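Local coordinates for protein TetR family Transcriptional regulator (Streptococcus agalactiae 2603V/R, PDB 3KKC) that probably binds operator DNA as a TetR-type dimer through N-terminal helix-turn-helix domains and regulates transcription, at the nickel (II) ion site and the interface of chains A and B. Residues are numbered along the deposited sequence; one frame, centred on the assembly and turned at random. Chains: chain A/B, TetR family Transcriptional regulator.

Contact 1: the nickel (II) ion site. Residues chain A 70, 86, 90. With NI (nickel (II) ion), chain C; IMD (imidazole), chain D.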
# COMPACT_ATOMS: atom_id res chain seq x y z
N HIS A 70 -15.43 -18.85 2.10
CA HIS A 70 -16.06 -18.69 3.41
C HIS A 70 -16.42 -17.25 3.80
O HIS A 70 -17.37 -17.03 4.54
CB HIS A 70 -15.27 -19.32 4.55
CG HIS A 70 -15.99 -19.25 5.87
ND1 HIS A 70 -17.14 -19.98 6.12
CD2 HIS A 70 -15.77 -18.50 6.98
CE1 HIS A 70 -17.58 -19.69 7.34
NE2 HIS A 70 -16.76 -18.80 7.88
N HIS A 86 -18.76 -10.21 10.08
CA HIS A 86 -18.25 -11.59 10.00
C HIS A 86 -16.87 -11.60 9.32
O HIS A 86 -15.96 -12.30 9.75
CB HIS A 86 -19.24 -12.48 9.26
CG HIS A 86 -18.69 -13.83 8.87
ND1 HIS A 86 -18.48 -14.20 7.55
CD2 HIS A 86 -18.33 -14.90 9.62
CE1 HIS A 86 -18.01 -15.43 7.51
NE2 HIS A 86 -17.90 -15.87 8.75
N HIS A 90 -13.15 -12.69 11.22
CA HIS A 90 -12.06 -13.57 10.80
C HIS A 90 -10.69 -12.93 10.85
O HIS A 90 -9.71 -13.58 11.17
CB HIS A 90 -12.32 -14.11 9.41
CG HIS A 90 -13.25 -15.27 9.41
ND1 HIS A 90 -12.85 -16.54 9.03
CD2 HIS A 90 -14.54 -15.38 9.79
CE1 HIS A 90 -13.87 -17.37 9.14
NE2 HIS A 90 -14.90 -16.69 9.62
NI NI C . -16.84 -17.62 9.72
N1 IMD D . -15.66 -19.34 10.68
C2 IMD D . -14.97 -18.93 11.77
N3 IMD D . -14.92 -19.95 12.66
C4 IMD D . -15.59 -21.00 12.13
C5 IMD D . -16.06 -20.61 10.88
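Three histidines of chain A, from two helices, hold the nickel ion: A:His70 near the end of helix 57-71, and A:His86 and A:His90, one turn apart on helix 80-93, an i, i+4 pair of the sort that often chelates a metal from one helix face. All three bind through NE2, at 2.2 Å from A:His70 NE2 to NI and 2.3 Å from A:His86 NE2 to NI. The torsions differ along the pair: CG of A:His86 is anti to its backbone N (chi1 168°), whereas CG of A:His90 lies beside the N and anti to the carbonyl carbon (chi1 -81°), so both rings converge on one point. The A:His86 ring meets the carbonyl O of A:His70 at its edge, in plane. Imidazole fills a fourth position, its N1 2.3 Å from NI and almost exactly opposite A:His86 NE2 (177°). The angles among the histidine nitrogens are close to right angles, which would suit an octahedral shell with some ligands unseen. Ion and imidazole are both partly occupied and may come from purification or crystallisation; the site ties the two helices together in this crystal, but the structure alone does not show a regulatory role.

Contact 2: the interface of chains A and B. Residues chain A 138-139, 142; chain B 150-151, 154, 167, 171.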
# COMPACT_ATOMS: atom_id res chain seq x y z
N ASP A 138 -15.92 6.44 -10.59
CA ASP A 138 -14.62 5.79 -10.47
C ASP A 138 -13.82 6.28 -9.26
O ASP A 138 -13.05 5.53 -8.67
CB ASP A 138 -13.83 5.89 -11.78
CG ASP A 138 -13.49 7.31 -12.16
OD1 ASP A 138 -14.28 8.23 -11.86
OD2 ASP A 138 -12.41 7.51 -12.76
N PHE A 139 -14.03 7.53 -8.88
CA PHE A 139 -13.32 8.08 -7.75
C PHE A 139 -13.94 7.50 -6.51
O PHE A 139 -13.27 7.20 -5.53
CB PHE A 139 -13.48 9.60 -7.71
CG PHE A 139 -12.67 10.26 -6.63
CD1 PHE A 139 -11.42 10.78 -6.91
CD2 PHE A 139 -13.16 10.36 -5.35
CE1 PHE A 139 -10.69 11.38 -5.93
CE2 PHE A 139 -12.43 10.97 -4.37
CZ PHE A 139 -11.19 11.48 -4.66
N GLN A 142 -12.72 3.80 -6.13
CA GLN A 142 -11.34 3.78 -5.65
C GLN A 142 -11.16 4.28 -4.20
O GLN A 142 -10.42 3.71 -3.41
CB GLN A 142 -10.44 4.57 -6.60
CG GLN A 142 -9.10 5.02 -6.00
CD GLN A 142 -9.19 6.31 -5.21
OE1 GLN A 142 -9.92 7.22 -5.58
NE2 GLN A 142 -8.45 6.39 -4.10
N GLU B 150 -3.26 7.42 -1.20
CA GLU B 150 -3.78 6.45 -2.15
C GLU B 150 -4.56 7.13 -3.25
O GLU B 150 -4.58 6.65 -4.38
CB GLU B 150 -4.71 5.47 -1.43
CG GLU B 150 -4.01 4.64 -0.36
CD GLU B 150 -3.21 3.49 -0.93
OE1 GLU B 150 -2.02 3.36 -0.57
OE2 GLU B 150 -3.77 2.72 -1.74
N THR B 151 -5.28 8.20 -2.91
CA THR B 151 -5.96 8.96 -3.94
C THR B 151 -4.86 9.55 -4.84
O THR B 151 -4.92 9.47 -6.07
CB THR B 151 -6.93 10.04 -3.35
OG1 THR B 151 -8.07 9.37 -2.79
CG2 THR B 151 -7.40 11.05 -4.41
N TRP B 154 -3.61 6.75 -6.89
CA TRP B 154 -4.61 6.28 -7.84
C TRP B 154 -4.67 7.20 -9.06
O TRP B 154 -4.81 6.75 -10.21
CB TRP B 154 -6.00 6.21 -7.19
CG TRP B 154 -7.10 6.03 -8.21
CD1 TRP B 154 -7.49 4.87 -8.81
CD2 TRP B 154 -7.91 7.07 -8.78
NE1 TRP B 154 -8.52 5.11 -9.71
CE2 TRP B 154 -8.79 6.46 -9.71
CE3 TRP B 154 -8.00 8.45 -8.58
CZ2 TRP B 154 -9.73 7.18 -10.44
CZ3 TRP B 154 -8.94 9.16 -9.31
CH2 TRP B 154 -9.78 8.53 -10.23
N LEU B 167 -9.31 16.83 -8.73
CA LEU B 167 -8.90 15.80 -7.79
C LEU B 167 -8.97 16.30 -6.36
O LEU B 167 -9.63 15.69 -5.50
CB LEU B 167 -7.50 15.28 -8.10
CG LEU B 167 -7.22 13.99 -7.31
CD1 LEU B 167 -7.72 12.78 -8.11
CD2 LEU B 167 -5.76 13.83 -6.91
N TYR B 171 -11.50 14.92 -3.56
CA TYR B 171 -10.90 14.40 -2.34
C TYR B 171 -11.52 15.09 -1.15
O TYR B 171 -11.97 14.43 -0.23
CB TYR B 171 -9.40 14.64 -2.29
CG TYR B 171 -8.86 14.21 -0.95
CD1 TYR B 171 -8.85 12.86 -0.57
CD2 TYR B 171 -8.35 15.13 -0.05
CE1 TYR B 171 -8.35 12.45 0.66
CE2 TYR B 171 -7.85 14.75 1.18
CZ TYR B 171 -7.85 13.41 1.53
OH TYR B 171 -7.36 13.05 2.75
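In this TetR-family regulator the two chains meet through their C-terminal helices, and this patch sets helix 137-157 of chain A against helices 137-156 and 164-175 of chain B, in the helical dimer interface typical of the family. The polar part rests on A:Gln142, whose CG is anti to the backbone N and whose chain bends at chi2 (-84°). Its amide NE2 donates to the hydroxyl OG1 of B:Thr151 at 3.3 Å, a long but fairly straight bond (161° at H), with the acceptor near the amide plane.

The aromatic part is built on the indole of B:Trp154. The A:Gln142 methylene CG lies over the face of the five-membered ring, 3.4 Å from its centroid, in a CH-pi contact. The amide beyond is only 18° from parallel to the indole, so the A:Gln142 side chain runs flat along it. At the far edge, in the ring plane, A:Asp138 OD2 comes to 3.6 Å from B:Trp154 CZ2, with its carboxylate turned steeply against the indole.

Apolar contacts involve the rim of A:Phe139, CG anti to the backbone N. Its CE1 reaches the methyl CG2 of B:Thr151 at 3.6 Å, and B:Leu167 CD1 meets the ring edge in plane, 3.9 Å from CE1. The tip, A:Phe139 CZ, lies 3.7 Å from B:Tyr171 CA, while A:Phe139 CD1 is 3.8 Å from B:Trp154 CZ3.

Contact 3: the interface of chains A and B. Residues chain A 135, 139-140, 143-144, 147, 174-175, 177; chain B 143, 147, 151, 170-171, 174-175, 177.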
# COMPACT_ATOMS: atom_id res chain seq x y z
N ILE A 135 -19.96 13.22 -6.88
CA ILE A 135 -18.62 12.67 -7.01
C ILE A 135 -18.67 11.56 -8.05
O ILE A 135 -19.53 10.68 -7.95
CB ILE A 135 -18.08 12.12 -5.69
CG1 ILE A 135 -18.03 13.23 -4.65
CG2 ILE A 135 -16.70 11.56 -5.89
CD1 ILE A 135 -17.52 12.76 -3.31
N PHE A 139 -14.03 7.53 -8.88
CA PHE A 139 -13.32 8.08 -7.75
C PHE A 139 -13.94 7.50 -6.51
O PHE A 139 -13.27 7.20 -5.53
CB PHE A 139 -13.48 9.60 -7.71
CG PHE A 139 -12.67 10.26 -6.63
CD1 PHE A 139 -11.42 10.78 -6.91
CD2 PHE A 139 -13.16 10.36 -5.35
CE1 PHE A 139 -10.69 11.38 -5.93
CE2 PHE A 139 -12.43 10.97 -4.37
CZ PHE A 139 -11.19 11.48 -4.66
N LEU A 140 -15.26 7.34 -6.58
CA LEU A 140 -15.99 6.68 -5.52
C LEU A 140 -15.45 5.25 -5.35
O LEU A 140 -15.03 4.86 -4.25
CB LEU A 140 -17.49 6.68 -5.84
CG LEU A 140 -18.40 7.32 -4.80
CD1 LEU A 140 -17.69 8.42 -4.01
CD2 LEU A 140 -19.63 7.88 -5.49
N PHE A 143 -11.83 5.36 -3.84
CA PHE A 143 -11.69 5.86 -2.48
C PHE A 143 -12.25 4.88 -1.44
O PHE A 143 -11.75 4.76 -0.32
CB PHE A 143 -12.39 7.20 -2.37
CG PHE A 143 -12.16 7.92 -1.06
CD1 PHE A 143 -11.24 8.96 -0.97
CD2 PHE A 143 -12.91 7.60 0.07
CE1 PHE A 143 -11.04 9.65 0.23
CE2 PHE A 143 -12.73 8.29 1.28
CZ PHE A 143 -11.80 9.31 1.36
N LEU A 144 -13.31 4.18 -1.83
CA LEU A 144 -14.08 3.38 -0.89
C LEU A 144 -13.37 2.05 -0.61
O LEU A 144 -13.13 1.68 0.55
CB LEU A 144 -15.48 3.12 -1.47
CG LEU A 144 -16.74 3.76 -0.90
CD1 LEU A 144 -16.44 4.77 0.17
CD2 LEU A 144 -17.54 4.36 -2.02
N SER A 147 -9.92 2.66 1.02
CA SER A 147 -9.99 3.10 2.42
C SER A 147 -10.52 1.96 3.32
O SER A 147 -10.25 1.91 4.52
CB SER A 147 -10.86 4.33 2.55
OG SER A 147 -12.23 3.94 2.57
N MSE A 174 -17.36 7.54 8.54
CA MSE A 174 -16.33 8.28 7.81
C MSE A 174 -16.60 8.38 6.33
O MSE A 174 -16.24 9.38 5.71
CB MSE A 174 -14.95 7.67 8.03
CG MSE A 174 -14.23 8.23 9.24
SE MSE A 174 -14.34 10.17 9.27
CE MSE A 174 -13.26 10.57 7.68
N VAL A 175 -17.25 7.37 5.76
CA VAL A 175 -17.46 7.32 4.32
C VAL A 175 -18.85 7.71 3.85
O VAL A 175 -19.02 8.16 2.73
CB VAL A 175 -17.14 5.93 3.76
CG1 VAL A 175 -15.69 5.59 4.03
CG2 VAL A 175 -18.05 4.90 4.39
N ARG A 177 -22.31 9.22 2.73
CA ARG A 177 -22.49 10.45 1.97
C ARG A 177 -23.80 10.45 1.20
O ARG A 177 -24.81 10.95 1.69
CB ARG A 177 -21.32 10.63 1.00
CG ARG A 177 -21.40 11.88 0.18
CD ARG A 177 -20.02 12.48 -0.07
NE ARG A 177 -20.13 13.92 -0.30
CZ ARG A 177 -20.67 14.46 -1.39
NH1 ARG A 177 -21.14 13.67 -2.35
NH2 ARG A 177 -20.75 15.77 -1.51
N PHE B 143 -7.00 7.50 8.64
CA PHE B 143 -7.91 7.47 7.51
C PHE B 143 -7.67 8.57 6.48
O PHE B 143 -7.75 8.33 5.28
CB PHE B 143 -9.34 7.58 8.03
CG PHE B 143 -10.37 7.49 6.97
CD1 PHE B 143 -10.91 6.26 6.62
CD2 PHE B 143 -10.83 8.63 6.33
CE1 PHE B 143 -11.88 6.17 5.64
CE2 PHE B 143 -11.80 8.55 5.35
CZ PHE B 143 -12.34 7.32 5.01
N SER B 147 -6.10 7.93 2.82
CA SER B 147 -6.96 8.33 1.71
C SER B 147 -6.19 9.30 0.78
O SER B 147 -6.28 9.20 -0.45
CB SER B 147 -8.29 8.91 2.17
OG SER B 147 -8.10 10.05 3.00
N THR B 151 -5.28 8.20 -2.91
CA THR B 151 -5.96 8.96 -3.94
C THR B 151 -4.86 9.55 -4.84
O THR B 151 -4.92 9.47 -6.07
CB THR B 151 -6.93 10.04 -3.35
OG1 THR B 151 -8.07 9.37 -2.79
CG2 THR B 151 -7.40 11.05 -4.41
N TYR B 170 -12.72 16.69 -5.28
CA TYR B 170 -13.41 15.45 -4.98
C TYR B 170 -12.81 14.80 -3.73
O TYR B 170 -13.52 14.19 -2.93
CB TYR B 170 -13.33 14.51 -6.18
CG TYR B 170 -14.04 15.00 -7.42
CD1 TYR B 170 -15.34 15.49 -7.34
CD2 TYR B 170 -13.44 14.94 -8.68
CE1 TYR B 170 -16.01 15.93 -8.47
CE2 TYR B 170 -14.11 15.38 -9.82
CZ TYR B 170 -15.40 15.87 -9.71
OH TYR B 170 -16.09 16.31 -10.83
N TYR B 171 -11.50 14.92 -3.56
CA TYR B 171 -10.90 14.40 -2.34
C TYR B 171 -11.52 15.09 -1.15
O TYR B 171 -11.97 14.43 -0.23
CB TYR B 171 -9.40 14.64 -2.29
CG TYR B 171 -8.86 14.21 -0.95
CD1 TYR B 171 -8.85 12.86 -0.57
CD2 TYR B 171 -8.35 15.13 -0.05
CE1 TYR B 171 -8.35 12.45 0.66
CE2 TYR B 171 -7.85 14.75 1.18
CZ TYR B 171 -7.85 13.41 1.53
OH TYR B 171 -7.36 13.05 2.75
N MSE B 174 -15.00 14.67 -0.09
CA MSE B 174 -15.15 13.26 0.31
C MSE B 174 -14.84 13.01 1.78
O MSE B 174 -15.43 12.12 2.39
CB MSE B 174 -14.24 12.33 -0.51
CG MSE B 174 -14.91 11.38 -1.53
SE MSE B 174 -16.55 10.38 -1.07
CE MSE B 174 -15.78 8.75 -0.37
N VAL B 175 -13.88 13.75 2.34
CA VAL B 175 -13.54 13.57 3.75
C VAL B 175 -14.24 14.58 4.64
O VAL B 175 -14.41 14.33 5.83
CB VAL B 175 -12.01 13.61 4.03
CG1 VAL B 175 -11.29 12.57 3.17
CG2 VAL B 175 -11.43 14.99 3.83
N ARG B 177 -16.41 16.01 6.77
CA ARG B 177 -17.48 15.43 7.59
C ARG B 177 -17.90 16.37 8.73
O ARG B 177 -17.32 17.44 8.93
CB ARG B 177 -17.07 14.06 8.15
CG ARG B 177 -16.78 12.98 7.08
CD ARG B 177 -17.93 11.96 6.96
NE ARG B 177 -18.22 11.46 5.61
CZ ARG B 177 -17.84 12.04 4.47
NH1 ARG B 177 -18.18 11.47 3.31
NH2 ARG B 177 -17.15 13.17 4.45
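Near the two-fold axis of this helical dimer interface, the side chains of A:Phe143 and B:Phe143 cross at about a right angle, A:Phe143 CE2 standing 3.9 Å from B:Phe143 CZ. This is the dense part. Selenomethionine B:Met174, bent at chi2 and chi3, lies over one face of the A:Phe143 ring, and its SE is 3.4 Å from A:Ile135 CD1 and 3.7 Å from A:Leu140 CD1. B:Tyr171 CE1 meets the A:Phe143 ring edge in plane, and B:Ser147 CB lies 3.4 Å from A:Phe143 CE1. Farther along, B:Tyr170 CB sits over the centre of the A:Phe139 ring, 3.9 Å from its centroid. The twin selenomethionine, A:Met174, puts CE 3.4 Å from B:Phe143 CD2 but buries about half as much surface as B:Met174.

The C-terminal ends are looser: B:Arg177 NH1 makes a weak hydrogen bond to A:Val175 O, its NE-H points away from the nearby A:Met174 O, and the guanidinium groups of A:Arg177 and B:Arg177 do not touch. Their like charges might repel mildly.

Within chain B, B:Ser147 OG donates to the carbonyl O of B:Phe143 at 2.9 Å, in the carbonyl plane and on a lone pair, and also hydrogen-bonds B:Tyr171 OH.

Contacts 2 and 3 are neighbouring parts of one two-fold symmetric interface: the centres of their C-alpha atoms lie about 8 Å apart, and they share A:Phe139, B:Thr151 and B:Tyr171. Both use helix 137-157 of chain A against helices 137-156 and 164-175 of chain B, and contact 3 adds helix 164-175 and the C-terminus of chain A, so they probably stabilise the dimer as one surface. Contact 1 lies within a single chain, with C-alpha centres about 28 Å from contact 2 and 26 Å from contact 3. The nickel therefore does not bridge the chains, and nothing in its position suggests a direct part in dimer formation.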